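Thioredoxin-like protein (Bacteroides caccae ATCC 43185, PDB 4YOD) is probably a thiol-disulfide oxidoreductase of the thioredoxin fold, with substrate and partners unknown. Local coordinates at residues A[103-108]-A[251-256]; A[186-191]-A[256-261]; A[198-203]-A[278-283]. All blocks are in the same frame, centred on the assembly; numbering follows the deposited sequence.

Contact 1. Residues A[103-108]-A[251-256]; sequences YLYDPN and LYDLKA
Y105 and K255 carry a surface contact, a cation-pi and CH-pi pairing that joins the helical N-terminal part of the chain to the thioredoxin-like part. Y105 lies near the end of helix 90-105, and K255 in the loop between helix 245-249 and strand 259-263. CE of K255 sits over the centre of one face of the Y105 ring, 3.7 Å from its centroid. NZ lies off-centre above the ring, 4.4 Å from the centroid and 28° off the normal, because the lysine chain runs extended to CE and then bends at its last torsion (chi4 -65°). That bend serves a second partner: NZ makes a salt bridge to OD2 of D253 at 2.8 Å, meeting it from above the carboxylate plane. The other oxygen, OD1, accepts from the backbone N of K255 and closes an Asx turn, so both carboxylate oxygens are tied to the same lysine. The tips of Y105 and D253 face each other, OH to OD2 3.6 Å. Beside this polar group P107 adds an apolar patch, its CB 3.6 Å from CB of A256 and its CG 3.7 Å from CG of K255. On the helical side the Y105 ring also meets Y117. No hydrogen bond crosses between the segments; the ammonium is shared between a carboxylate of its own loop and the ring opposite, which probably favours its charged form and orients the lysine across the junction.

Contact 2. Residues A[186-191]-A[256-261]; sequences CHACTE and AIPTLY
P258 meets the first turn of helix 187-197 at C186 and C189, spaced as in the CxxC motif of thioredoxins; together with the cis-proline they are consistent with a redox site, although activity here is inferred. Along the second segment, I257 is the first to touch the helix. Its carbonyl O lies 4.3 Å from SG of C186, and its CG2 lies 4.2 Å from SG of C189, while the rest of the side chain leads away from the helix.

The peptide bond into P258 is cis, and the ring that follows faces the helix with three of its atoms. SG of C189 stands anti to its own carbonyl carbon (chi1 -84°), which puts it beside the ring, 3.7 Å from CB and 3.8 Å from CD of P258. CG rests 3.7 Å from the carbonyl O of A188, and CD packs 3.8 Å from CB of A188. CD is also 4.2 Å from SG of C186; both sulfurs are modelled as free thiols. C186 is the N-cap of the helix, and its O accepts from both N and OG1 of T190, the latter at 3.2 Å. An alanine at P258 would probably open a gap beside A188 where CG and CD had been, and is likely to weaken the preference for the cis peptide that holds this loop against the cysteines.

From T259 onward the chain becomes strand 259-263, with T259 and Y261 bonded through their backbones to strand 176-181. Between them, L260 points into the layer between sheet and helix, touching T192 and L196 of helix 187-197 as well as L178 and F180 of strand 176-181.

Contact 3. Residues A[198-203]-A[278-283]; sequences QAPIIS and AIEEYL
I201 and I202, at the start of helix 200-207, pack against L283 of the C-terminal helix 276-286 and form the buried, aliphatic side of the contact. CD1 of I202 lies 3.7 Å from CD1 of L283, the two side chains crossing at about a right angle, and it also reaches CG2 of I279 at 4.1 Å. Next to it CG1 of I201, set anti to the backbone N (chi1 -164°), lies 3.9 Å from CB of L283. The same layer continues onto the sheet, where I202 and I279 both touch L178 of strand 176-181.

On the solvent side lies the partly exposed E280, packed just as closely. Its extended chain brings CD to 3.6 Å from CB of A199, the N-cap residue, and OE2 to 3.7 Å from CD of the exposed P200. A water donates to OE2 of E280 at 2.7 Å and accepts from the backbone N of I201 at 3.2 Å. No direct hydrogen bond crosses: the direct contacts, those of E280 included, are van der Waals ones, and the polar link passes through the water, with the negative charge probably favourable to the dipole of helix 200-207.

In the fold
From the N terminus, the helical part runs to segment 103-108, where contact 1 reaches far ahead to the loop at 251-256. The chain then enters the thioredoxin-like part: after strand 176-181 come helix 187-197, the start of contact 2, and helix 200-207, the start of contact 3. The second segments follow in the same order, so all three loops cross. Contacts 1 and 2 share A256 and also touch through Y252 and Y261, which puts the junction with the helical part one residue along the chain from the loop facing the cysteines. Contacts 2 and 3 meet where L260 packs on I279, tying strand 259-263 to the C-terminal helix.

Contact 1. Residues A[103-108]-A[251-256]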
ATOM      1  N   TYR A 103      -0.843  11.480   0.518  1.00 26.86           N
ATOM      2  CA  TYR A 103       0.344  10.893   1.134  1.00 27.25           C
ATOM      3  C   TYR A 103       0.249   9.394   1.426  1.00 31.53           C
ATOM      4  O   TYR A 103       1.268   8.713   1.344  1.00 31.44           O
ATOM      5  CB  TYR A 103       0.690  11.654   2.422  1.00 27.92           C
ATOM      6  CG  TYR A 103       1.242  13.023   2.098  1.00 31.60           C
ATOM      7  CD1 TYR A 103       2.559  13.181   1.672  1.00 34.38           C
ATOM      8  CD2 TYR A 103       0.424  14.154   2.133  1.00 32.00           C
ATOM      9  CE1 TYR A 103       3.056  14.430   1.302  1.00 35.42           C
ATOM     10  CE2 TYR A 103       0.921  15.414   1.791  1.00 33.29           C
ATOM     11  CZ  TYR A 103       2.230  15.539   1.354  1.00 40.66           C
ATOM     12  OH  TYR A 103       2.740  16.757   0.997  1.00 42.59           O
ATOM     13  N   LEU A 104      -0.932   8.885   1.792  1.00 27.92           N
ATOM     14  CA  LEU A 104      -1.047   7.482   2.187  1.00 27.85           C
ATOM     15  C   LEU A 104      -1.595   6.576   1.105  1.00 32.30           C
ATOM     16  O   LEU A 104      -1.420   5.361   1.236  1.00 33.92           O
ATOM     17  CB  LEU A 104      -1.914   7.329   3.462  1.00 26.84           C
ATOM     18  CG  LEU A 104      -1.528   8.156   4.683  1.00 30.54           C
ATOM     19  CD1 LEU A 104      -2.677   8.184   5.696  1.00 30.61           C
ATOM     20  CD2 LEU A 104      -0.219   7.665   5.304  1.00 31.21           C
ATOM     21  N   TYR A 105      -2.231   7.111   0.056  1.00 28.28           N
ATOM     22  CA  TYR A 105      -2.810   6.254  -1.006  1.00 28.81           C
ATOM     23  C   TYR A 105      -2.081   6.347  -2.345  1.00 34.48           C
ATOM     24  O   TYR A 105      -1.861   5.309  -2.980  1.00 32.79           O
ATOM     25  CB  TYR A 105      -4.311   6.585  -1.241  1.00 28.87           C
ATOM     26  CG  TYR A 105      -5.073   5.545  -2.045  1.00 31.33           C
ATOM     27  CD1 TYR A 105      -5.261   4.251  -1.555  1.00 33.33           C
ATOM     28  CD2 TYR A 105      -5.647   5.864  -3.271  1.00 32.75           C
ATOM     29  CE1 TYR A 105      -6.041   3.320  -2.242  1.00 34.08           C
ATOM     30  CE2 TYR A 105      -6.373   4.916  -4.002  1.00 33.58           C
ATOM     31  CZ  TYR A 105      -6.588   3.652  -3.470  1.00 41.96           C
ATOM     32  OH  TYR A 105      -7.335   2.711  -4.152  1.00 44.31           O
ATOM     33  N   ASP A 106      -1.810   7.583  -2.820  1.00 32.76           N
ATOM     34  CA  ASP A 106      -1.158   7.869  -4.102  1.00 34.92           C
ATOM     35  C   ASP A 106       0.081   6.962  -4.308  1.00 39.02           C
ATOM     36  O   ASP A 106       0.960   6.939  -3.440  1.00 36.62           O
ATOM     37  CB  ASP A 106      -0.755   9.364  -4.182  1.00 37.73           C
ATOM     38  CG  ASP A 106      -0.383   9.890  -5.566  1.00 52.52           C
ATOM     39  OD1 ASP A 106       0.238   9.138  -6.347  1.00 52.39           O
ATOM     40  OD2 ASP A 106      -0.633  11.082  -5.832  1.00 64.23           O
ATOM     41  N   PRO A 107       0.137   6.192  -5.433  1.00 38.09           N
ATOM     42  CA  PRO A 107       1.293   5.296  -5.668  1.00 39.57           C
ATOM     43  C   PRO A 107       2.627   6.028  -5.794  1.00 46.56           C
ATOM     44  O   PRO A 107       3.687   5.434  -5.556  1.00 47.40           O
ATOM     45  CB  PRO A 107       0.954   4.610  -6.994  1.00 41.96           C
ATOM     46  CG  PRO A 107      -0.506   4.795  -7.173  1.00 45.60           C
ATOM     47  CD  PRO A 107      -0.845   6.097  -6.531  1.00 39.75           C
ATOM     48  N   ASN A 108       2.576   7.310  -6.186  1.00 44.14           N
ATOM     49  CA  ASN A 108       3.765   8.143  -6.325  1.00 44.84           C
ATOM     50  C   ASN A 108       4.275   8.651  -4.965  1.00 45.13           C
ATOM     51  O   ASN A 108       5.375   9.176  -4.917  1.00 46.01           O
ATOM     52  CB  ASN A 108       3.490   9.319  -7.271  1.00 48.53           C
ATOM     53  CG  ASN A 108       3.280   8.891  -8.708  1.00 70.18           C
ATOM     54  OD1 ASN A 108       3.878   7.925  -9.195  1.00 67.40           O
ATOM     55  ND2 ASN A 108       2.445   9.620  -9.430  1.00 60.11           N
ATOM     56  N   LEU A 251      -9.590  -7.899  -9.408  1.00 30.28           N
ATOM     57  CA  LEU A 251      -9.108  -8.919  -8.456  1.00 28.23           C
ATOM     58  C   LEU A 251      -7.899  -8.398  -7.711  1.00 30.15           C
ATOM     59  O   LEU A 251      -7.648  -8.789  -6.568  1.00 28.77           O
ATOM     60  CB  LEU A 251      -8.733 -10.233  -9.183  1.00 28.15           C
ATOM     61  CG  LEU A 251      -9.841 -10.932 -10.006  1.00 33.61           C
ATOM     62  CD1 LEU A 251      -9.339 -12.262 -10.577  1.00 33.79           C
ATOM     63  CD2 LEU A 251     -11.130 -11.108  -9.192  1.00 35.17           C
ATOM     64  N   TYR A 252      -7.102  -7.570  -8.406  1.00 26.58           N
ATOM     65  CA  TYR A 252      -5.933  -6.907  -7.856  1.00 25.48           C
ATOM     66  C   TYR A 252      -6.026  -5.420  -8.162  1.00 29.54           C
ATOM     67  O   TYR A 252      -6.523  -5.052  -9.236  1.00 30.21           O
ATOM     68  CB  TYR A 252      -4.623  -7.504  -8.421  1.00 25.87           C
ATOM     69  CG  TYR A 252      -4.290  -8.851  -7.823  1.00 27.44           C
ATOM     70  CD1 TYR A 252      -4.957 -10.009  -8.239  1.00 29.55           C
ATOM     71  CD2 TYR A 252      -3.381  -8.963  -6.774  1.00 27.28           C
ATOM     72  CE1 TYR A 252      -4.686 -11.247  -7.657  1.00 29.55           C
ATOM     73  CE2 TYR A 252      -3.098 -10.203  -6.190  1.00 27.76           C
ATOM     74  CZ  TYR A 252      -3.776 -11.335  -6.616  1.00 34.01           C
ATOM     75  OH  TYR A 252      -3.530 -12.547  -6.023  1.00 32.32           O
ATOM     76  N   ASP A 253      -5.517  -4.579  -7.247  1.00 25.99           N
ATOM     77  CA  ASP A 253      -5.477  -3.124  -7.428  1.00 27.38           C
ATOM     78  C   ASP A 253      -4.329  -2.823  -8.383  1.00 29.30           C
ATOM     79  O   ASP A 253      -3.169  -3.114  -8.082  1.00 27.92           O
ATOM     80  CB  ASP A 253      -5.325  -2.374  -6.078  1.00 28.74           C
ATOM     81  CG  ASP A 253      -5.325  -0.844  -6.166  1.00 34.58           C
ATOM     82  OD1 ASP A 253      -5.318  -0.301  -7.311  1.00 32.12           O
ATOM     83  OD2 ASP A 253      -5.354  -0.193  -5.103  1.00 35.84           O
ATOM     84  N   LEU A 254      -4.658  -2.322  -9.554  1.00 26.67           N
ATOM     85  CA  LEU A 254      -3.640  -2.067 -10.575  1.00 28.34           C
ATOM     86  C   LEU A 254      -3.264  -0.575 -10.735  1.00 35.02           C
ATOM     87  O   LEU A 254      -2.724  -0.214 -11.778  1.00 34.99           O
ATOM     88  CB  LEU A 254      -4.145  -2.605 -11.927  1.00 29.09           C
ATOM     89  CG  LEU A 254      -4.546  -4.086 -12.013  1.00 33.45           C
ATOM     90  CD1 LEU A 254      -5.143  -4.401 -13.389  1.00 36.07           C
ATOM     91  CD2 LEU A 254      -3.378  -5.005 -11.713  1.00 33.62           C
ATOM     92  N   LYS A 255      -3.527   0.279  -9.723  1.00 34.42           N
ATOM     93  CA  LYS A 255      -3.254   1.735  -9.822  1.00 36.23           C
ATOM     94  C   LYS A 255      -1.735   2.034  -9.945  1.00 42.94           C
ATOM     95  O   LYS A 255      -1.345   3.115 -10.404  1.00 44.49           O
ATOM     96  CB  LYS A 255      -3.868   2.502  -8.638  1.00 37.03           C
ATOM     97  CG  LYS A 255      -3.219   2.227  -7.278  1.00 37.81           C
ATOM     98  CD  LYS A 255      -3.959   2.947  -6.156  1.00 41.84           C
ATOM     99  CE  LYS A 255      -3.264   2.839  -4.823  1.00 40.89           C
ATOM    100  NZ  LYS A 255      -3.228   1.445  -4.321  1.00 36.08           N
ATOM    101  N   ALA A 256      -0.906   1.070  -9.536  1.00 39.57           N
ATOM    102  CA  ALA A 256       0.551   1.134  -9.607  1.00 40.68           C
ATOM    103  C   ALA A 256       1.096  -0.100 -10.305  1.00 44.28           C
ATOM    104  O   ALA A 256       0.971  -1.209  -9.784  1.00 41.75           O
ATOM    105  CB  ALA A 256       1.146   1.243  -8.205  1.00 40.77           C
TER

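Contact 2. Residues A[186-191]-A[256-261]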
ATOM      1  N   CYS A 186       7.622  -0.382 -20.231  1.00 68.59           N
ATOM      2  CA  CYS A 186       7.636   0.409 -18.992  1.00 65.98           C
ATOM      3  C   CYS A 186       9.049   0.401 -18.367  1.00 67.10           C
ATOM      4  O   CYS A 186       9.571  -0.670 -18.044  1.00 65.14           O
ATOM      5  CB  CYS A 186       6.583  -0.146 -18.029  1.00 63.41           C
ATOM      6  SG  CYS A 186       6.588   0.597 -16.373  1.00 65.23           S
ATOM      7  N   HIS A 187       9.673   1.596 -18.251  1.00 63.36           N
ATOM      8  CA  HIS A 187      11.025   1.771 -17.702  1.00 62.98           C
ATOM      9  C   HIS A 187      11.102   1.354 -16.227  1.00 60.86           C
ATOM     10  O   HIS A 187      12.101   0.742 -15.831  1.00 59.73           O
ATOM     11  CB  HIS A 187      11.528   3.215 -17.868  1.00 66.42           C
ATOM     12  CG  HIS A 187      12.921   3.412 -17.354  1.00 71.30           C
ATOM     13  ND1 HIS A 187      14.025   2.974 -18.070  1.00 75.76           N
ATOM     14  CD2 HIS A 187      13.343   3.953 -16.187  1.00 72.50           C
ATOM     15  CE1 HIS A 187      15.077   3.272 -17.323  1.00 75.82           C
ATOM     16  NE2 HIS A 187      14.717   3.863 -16.183  1.00 74.30           N
ATOM     17  N   ALA A 188      10.056   1.670 -15.429  1.00 53.68           N
ATOM     18  CA  ALA A 188       9.981   1.295 -14.015  1.00 50.85           C
ATOM     19  C   ALA A 188       9.909  -0.243 -13.856  1.00 53.97           C
ATOM     20  O   ALA A 188      10.409  -0.767 -12.856  1.00 52.06           O
ATOM     21  CB  ALA A 188       8.789   1.957 -13.346  1.00 49.83           C
ATOM     22  N   CYS A 189       9.320  -0.952 -14.855  1.00 51.87           N
ATOM     23  CA  CYS A 189       9.223  -2.417 -14.891  1.00 51.30           C
ATOM     24  C   CYS A 189      10.616  -3.021 -15.154  1.00 52.61           C
ATOM     25  O   CYS A 189      10.958  -4.020 -14.530  1.00 49.66           O
ATOM     26  CB  CYS A 189       8.202  -2.890 -15.926  1.00 53.40           C
ATOM     27  SG  CYS A 189       6.484  -2.914 -15.333  1.00 56.08           S
ATOM     28  N   THR A 190      11.420  -2.397 -16.049  1.00 51.09           N
ATOM     29  CA  THR A 190      12.789  -2.842 -16.370  1.00 52.97           C
ATOM     30  C   THR A 190      13.688  -2.683 -15.132  1.00 55.41           C
ATOM     31  O   THR A 190      14.491  -3.567 -14.845  1.00 53.94           O
ATOM     32  CB  THR A 190      13.373  -2.069 -17.582  1.00 61.87           C
ATOM     33  OG1 THR A 190      12.408  -1.994 -18.629  1.00 64.48           O
ATOM     34  CG2 THR A 190      14.640  -2.707 -18.119  1.00 61.38           C
ATOM     35  N   GLU A 191      13.537  -1.550 -14.412  1.00 52.00           N
ATOM     36  CA  GLU A 191      14.258  -1.205 -13.184  1.00 51.43           C
ATOM     37  C   GLU A 191      13.977  -2.267 -12.086  1.00 50.35           C
ATOM     38  O   GLU A 191      14.905  -2.716 -11.407  1.00 49.70           O
ATOM     39  CB  GLU A 191      13.807   0.192 -12.727  1.00 53.10           C
ATOM     40  CG  GLU A 191      14.739   0.897 -11.761  1.00 67.43           C
ATOM     41  CD  GLU A 191      14.372   2.352 -11.544  1.00 96.07           C
ATOM     42  OE1 GLU A 191      13.373   2.617 -10.835  1.00 93.59           O
ATOM     43  OE2 GLU A 191      15.069   3.229 -12.106  1.00 94.23           O
ATOM     44  N   ALA A 256      -0.906   1.070  -9.536  1.00 39.57           N
ATOM     45  CA  ALA A 256       0.551   1.134  -9.607  1.00 40.68           C
ATOM     46  C   ALA A 256       1.096  -0.100 -10.305  1.00 44.28           C
ATOM     47  O   ALA A 256       0.971  -1.209  -9.784  1.00 41.75           O
ATOM     48  CB  ALA A 256       1.146   1.243  -8.205  1.00 40.77           C
ATOM     49  N   ILE A 257       1.674   0.087 -11.496  1.00 43.14           N
ATOM     50  CA  ILE A 257       2.325  -0.992 -12.239  1.00 42.86           C
ATOM     51  C   ILE A 257       3.723  -0.453 -12.566  1.00 47.43           C
ATOM     52  O   ILE A 257       3.833   0.654 -13.091  1.00 50.82           O
ATOM     53  CB  ILE A 257       1.523  -1.532 -13.458  1.00 46.97           C
ATOM     54  CG1 ILE A 257       0.253  -2.296 -12.979  1.00 45.51           C
ATOM     55  CG2 ILE A 257       2.402  -2.446 -14.333  1.00 48.84           C
ATOM     56  CD1 ILE A 257      -0.763  -2.671 -14.098  1.00 56.00           C
ATOM     57  N   PRO A 258       4.807  -1.125 -12.124  1.00 39.79           N
ATOM     58  CA  PRO A 258       4.844  -2.458 -11.512  1.00 36.77           C
ATOM     59  C   PRO A 258       4.400  -2.484 -10.056  1.00 38.19           C
ATOM     60  O   PRO A 258       4.406  -1.463  -9.359  1.00 36.83           O
ATOM     61  CB  PRO A 258       6.332  -2.846 -11.626  1.00 39.63           C
ATOM     62  CG  PRO A 258       7.058  -1.524 -11.592  1.00 45.59           C
ATOM     63  CD  PRO A 258       6.170  -0.607 -12.387  1.00 42.22           C
ATOM     64  N   THR A 259       3.975  -3.664  -9.608  1.00 33.86           N
ATOM     65  CA  THR A 259       3.641  -3.858  -8.207  1.00 33.41           C
ATOM     66  C   THR A 259       4.094  -5.262  -7.808  1.00 35.35           C
ATOM     67  O   THR A 259       4.058  -6.187  -8.620  1.00 35.20           O
ATOM     68  CB  THR A 259       2.196  -3.498  -7.846  1.00 47.19           C
ATOM     69  OG1 THR A 259       2.174  -3.266  -6.452  1.00 54.84           O
ATOM     70  CG2 THR A 259       1.178  -4.561  -8.214  1.00 44.40           C
ATOM     71  N   LEU A 260       4.582  -5.391  -6.576  1.00 29.66           N
ATOM     72  CA  LEU A 260       5.101  -6.662  -6.079  1.00 28.22           C
ATOM     73  C   LEU A 260       4.371  -7.112  -4.846  1.00 27.37           C
ATOM     74  O   LEU A 260       4.074  -6.292  -3.991  1.00 23.69           O
ATOM     75  CB  LEU A 260       6.604  -6.547  -5.745  1.00 28.99           C
ATOM     76  CG  LEU A 260       7.554  -6.164  -6.879  1.00 34.96           C
ATOM     77  CD1 LEU A 260       8.930  -5.792  -6.329  1.00 36.46           C
ATOM     78  CD2 LEU A 260       7.673  -7.280  -7.888  1.00 38.11           C
ATOM     79  N   TYR A 261       4.091  -8.421  -4.774  1.00 23.13           N
ATOM     80  CA  TYR A 261       3.498  -9.080  -3.610  1.00 23.35           C
ATOM     81  C   TYR A 261       4.393 -10.211  -3.170  1.00 27.99           C
ATOM     82  O   TYR A 261       4.969 -10.890  -4.014  1.00 29.64           O
ATOM     83  CB  TYR A 261       2.114  -9.673  -3.939  1.00 23.56           C
ATOM     84  CG  TYR A 261       0.989  -8.669  -3.996  1.00 26.47           C
ATOM     85  CD1 TYR A 261       0.791  -7.880  -5.125  1.00 30.00           C
ATOM     86  CD2 TYR A 261       0.055  -8.583  -2.969  1.00 26.92           C
ATOM     87  CE1 TYR A 261      -0.284  -6.991  -5.211  1.00 30.08           C
ATOM     88  CE2 TYR A 261      -1.012  -7.680  -3.035  1.00 27.41           C
ATOM     89  CZ  TYR A 261      -1.184  -6.902  -4.168  1.00 33.22           C
ATOM     90  OH  TYR A 261      -2.194  -5.980  -4.225  1.00 34.37           O
TER

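Contact 3. Residues A[198-203]-A[278-283]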
ATOM      1  N   GLN A 198      19.429  -8.570  -9.210  1.00 49.16           N
ATOM      2  CA  GLN A 198      20.601  -8.153  -8.437  1.00 51.17           C
ATOM      3  C   GLN A 198      20.463  -8.463  -6.924  1.00 55.08           C
ATOM      4  O   GLN A 198      21.372  -8.133  -6.163  1.00 58.00           O
ATOM      5  CB  GLN A 198      20.911  -6.653  -8.673  1.00 53.24           C
ATOM      6  CG  GLN A 198      21.561  -6.385 -10.046  1.00 72.15           C
ATOM      7  CD  GLN A 198      21.724  -4.926 -10.456  1.00 92.18           C
ATOM      8  OE1 GLN A 198      21.675  -4.592 -11.648  1.00 85.18           O
ATOM      9  NE2 GLN A 198      21.976  -4.024  -9.508  1.00 85.72           N
ATOM     10  N   ALA A 199      19.368  -9.129  -6.493  1.00 47.37           N
ATOM     11  CA  ALA A 199      19.198  -9.515  -5.087  1.00 45.11           C
ATOM     12  C   ALA A 199      19.612 -10.989  -4.927  1.00 49.02           C
ATOM     13  O   ALA A 199      18.952 -11.863  -5.492  1.00 48.37           O
ATOM     14  CB  ALA A 199      17.765  -9.289  -4.637  1.00 42.84           C
ATOM     15  N   PRO A 200      20.745 -11.285  -4.248  1.00 47.82           N
ATOM     16  CA  PRO A 200      21.228 -12.683  -4.186  1.00 48.41           C
ATOM     17  C   PRO A 200      20.265 -13.677  -3.535  1.00 47.96           C
ATOM     18  O   PRO A 200      20.204 -14.821  -3.995  1.00 47.25           O
ATOM     19  CB  PRO A 200      22.525 -12.580  -3.381  1.00 52.63           C
ATOM     20  CG  PRO A 200      22.960 -11.173  -3.532  1.00 57.78           C
ATOM     21  CD  PRO A 200      21.712 -10.360  -3.614  1.00 50.70           C
ATOM     22  N   ILE A 201      19.510 -13.258  -2.498  1.00 41.47           N
ATOM     23  CA  ILE A 201      18.566 -14.147  -1.805  1.00 40.86           C
ATOM     24  C   ILE A 201      17.477 -14.701  -2.779  1.00 45.04           C
ATOM     25  O   ILE A 201      17.084 -15.860  -2.625  1.00 43.45           O
ATOM     26  CB  ILE A 201      17.930 -13.486  -0.534  1.00 42.48           C
ATOM     27  CG1 ILE A 201      17.261 -14.530   0.394  1.00 41.92           C
ATOM     28  CG2 ILE A 201      16.966 -12.320  -0.866  1.00 41.13           C
ATOM     29  CD1 ILE A 201      18.221 -15.682   0.906  1.00 43.63           C
ATOM     30  N   ILE A 202      17.027 -13.894  -3.779  1.00 43.27           N
ATOM     31  CA  ILE A 202      16.010 -14.278  -4.776  1.00 42.80           C
ATOM     32  C   ILE A 202      16.516 -15.481  -5.597  1.00 47.11           C
ATOM     33  O   ILE A 202      15.874 -16.530  -5.611  1.00 45.31           O
ATOM     34  CB  ILE A 202      15.632 -13.076  -5.702  1.00 46.11           C
ATOM     35  CG1 ILE A 202      15.188 -11.814  -4.899  1.00 45.61           C
ATOM     36  CG2 ILE A 202      14.598 -13.473  -6.769  1.00 46.90           C
ATOM     37  CD1 ILE A 202      13.838 -11.800  -4.201  1.00 51.71           C
ATOM     38  N   SER A 203      17.687 -15.316  -6.243  1.00 47.44           N
ATOM     39  CA  SER A 203      18.367 -16.322  -7.066  1.00 49.54           C
ATOM     40  C   SER A 203      18.617 -17.613  -6.278  1.00 52.49           C
ATOM     41  O   SER A 203      18.414 -18.700  -6.821  1.00 53.85           O
ATOM     42  CB  SER A 203      19.691 -15.769  -7.596  1.00 57.03           C
ATOM     43  OG  SER A 203      19.600 -14.386  -7.902  1.00 67.47           O
ATOM     44  N   ALA A 278      12.368  -4.194   0.336  1.00 34.18           N
ATOM     45  CA  ALA A 278      11.515  -4.747   1.394  1.00 33.13           C
ATOM     46  C   ALA A 278      11.412  -6.271   1.251  1.00 35.11           C
ATOM     47  O   ALA A 278      11.551  -6.990   2.238  1.00 34.10           O
ATOM     48  CB  ALA A 278      10.118  -4.115   1.334  1.00 33.30           C
ATOM     49  N   ILE A 279      11.203  -6.758   0.020  1.00 31.07           N
ATOM     50  CA  ILE A 279      11.101  -8.197  -0.261  1.00 29.87           C
ATOM     51  C   ILE A 279      12.445  -8.859   0.045  1.00 32.25           C
ATOM     52  O   ILE A 279      12.477  -9.892   0.724  1.00 31.99           O
ATOM     53  CB  ILE A 279      10.622  -8.465  -1.706  1.00 32.14           C
ATOM     54  CG1 ILE A 279       9.117  -8.104  -1.828  1.00 31.04           C
ATOM     55  CG2 ILE A 279      10.841  -9.959  -2.118  1.00 32.44           C
ATOM     56  CD1 ILE A 279       8.674  -7.941  -3.205  1.00 38.79           C
ATOM     57  N   GLU A 280      13.540  -8.257  -0.440  1.00 29.20           N
ATOM     58  CA  GLU A 280      14.891  -8.783  -0.226  1.00 30.96           C
ATOM     59  C   GLU A 280      15.198  -8.870   1.267  1.00 36.68           C
ATOM     60  O   GLU A 280      15.679  -9.900   1.716  1.00 37.25           O
ATOM     61  CB  GLU A 280      15.931  -7.915  -0.957  1.00 33.90           C
ATOM     62  CG  GLU A 280      17.348  -8.453  -0.903  1.00 50.31           C
ATOM     63  CD  GLU A 280      18.422  -7.560  -1.499  1.00 75.12           C
ATOM     64  OE1 GLU A 280      18.135  -6.378  -1.804  1.00 69.58           O
ATOM     65  OE2 GLU A 280      19.564  -8.049  -1.653  1.00 70.98           O
ATOM     66  N   GLU A 281      14.893  -7.812   2.046  1.00 34.35           N
ATOM     67  CA  GLU A 281      15.200  -7.853   3.474  1.00 36.13           C
ATOM     68  C   GLU A 281      14.348  -8.877   4.187  1.00 38.33           C
ATOM     69  O   GLU A 281      14.894  -9.640   4.968  1.00 39.61           O
ATOM     70  CB  GLU A 281      15.063  -6.488   4.124  1.00 38.05           C
ATOM     71  CG  GLU A 281      16.192  -5.540   3.764  1.00 45.54           C
ATOM     72  CD  GLU A 281      16.196  -4.248   4.557  1.00 67.21           C
ATOM     73  OE1 GLU A 281      15.352  -4.106   5.472  1.00 54.05           O
ATOM     74  OE2 GLU A 281      17.043  -3.375   4.260  1.00 63.74           O
ATOM     75  N   TYR A 282      13.053  -8.974   3.848  1.00 33.25           N
ATOM     76  CA  TYR A 282      12.151  -9.955   4.445  1.00 31.55           C
ATOM     77  C   TYR A 282      12.674 -11.376   4.247  1.00 34.11           C
ATOM     78  O   TYR A 282      12.653 -12.169   5.183  1.00 35.11           O
ATOM     79  CB  TYR A 282      10.741  -9.852   3.832  1.00 30.56           C
ATOM     80  CG  TYR A 282       9.743 -10.746   4.532  1.00 31.25           C
ATOM     81  CD1 TYR A 282       9.679 -12.105   4.252  1.00 32.84           C
ATOM     82  CD2 TYR A 282       8.905 -10.245   5.522  1.00 33.44           C
ATOM     83  CE1 TYR A 282       8.807 -12.944   4.936  1.00 37.02           C
ATOM     84  CE2 TYR A 282       8.013 -11.073   6.201  1.00 35.22           C
ATOM     85  CZ  TYR A 282       7.971 -12.424   5.906  1.00 41.76           C
ATOM     86  OH  TYR A 282       7.121 -13.270   6.582  1.00 45.38           O
ATOM     87  N   LEU A 283      13.060 -11.716   3.016  1.00 29.88           N
ATOM     88  CA  LEU A 283      13.539 -13.063   2.695  1.00 30.95           C
ATOM     89  C   LEU A 283      14.879 -13.344   3.371  1.00 37.77           C
ATOM     90  O   LEU A 283      15.129 -14.483   3.763  1.00 38.60           O
ATOM     91  CB  LEU A 283      13.647 -13.248   1.180  1.00 29.95           C
ATOM     92  CG  LEU A 283      12.303 -13.301   0.424  1.00 31.86           C
ATOM     93  CD1 LEU A 283      12.543 -13.298  -1.054  1.00 32.14           C
ATOM     94  CD2 LEU A 283      11.451 -14.520   0.847  1.00 32.33           C
TER
HETATM   95  O   HOH W   1      19.908 -10.603  -0.826  1.00 52.62           O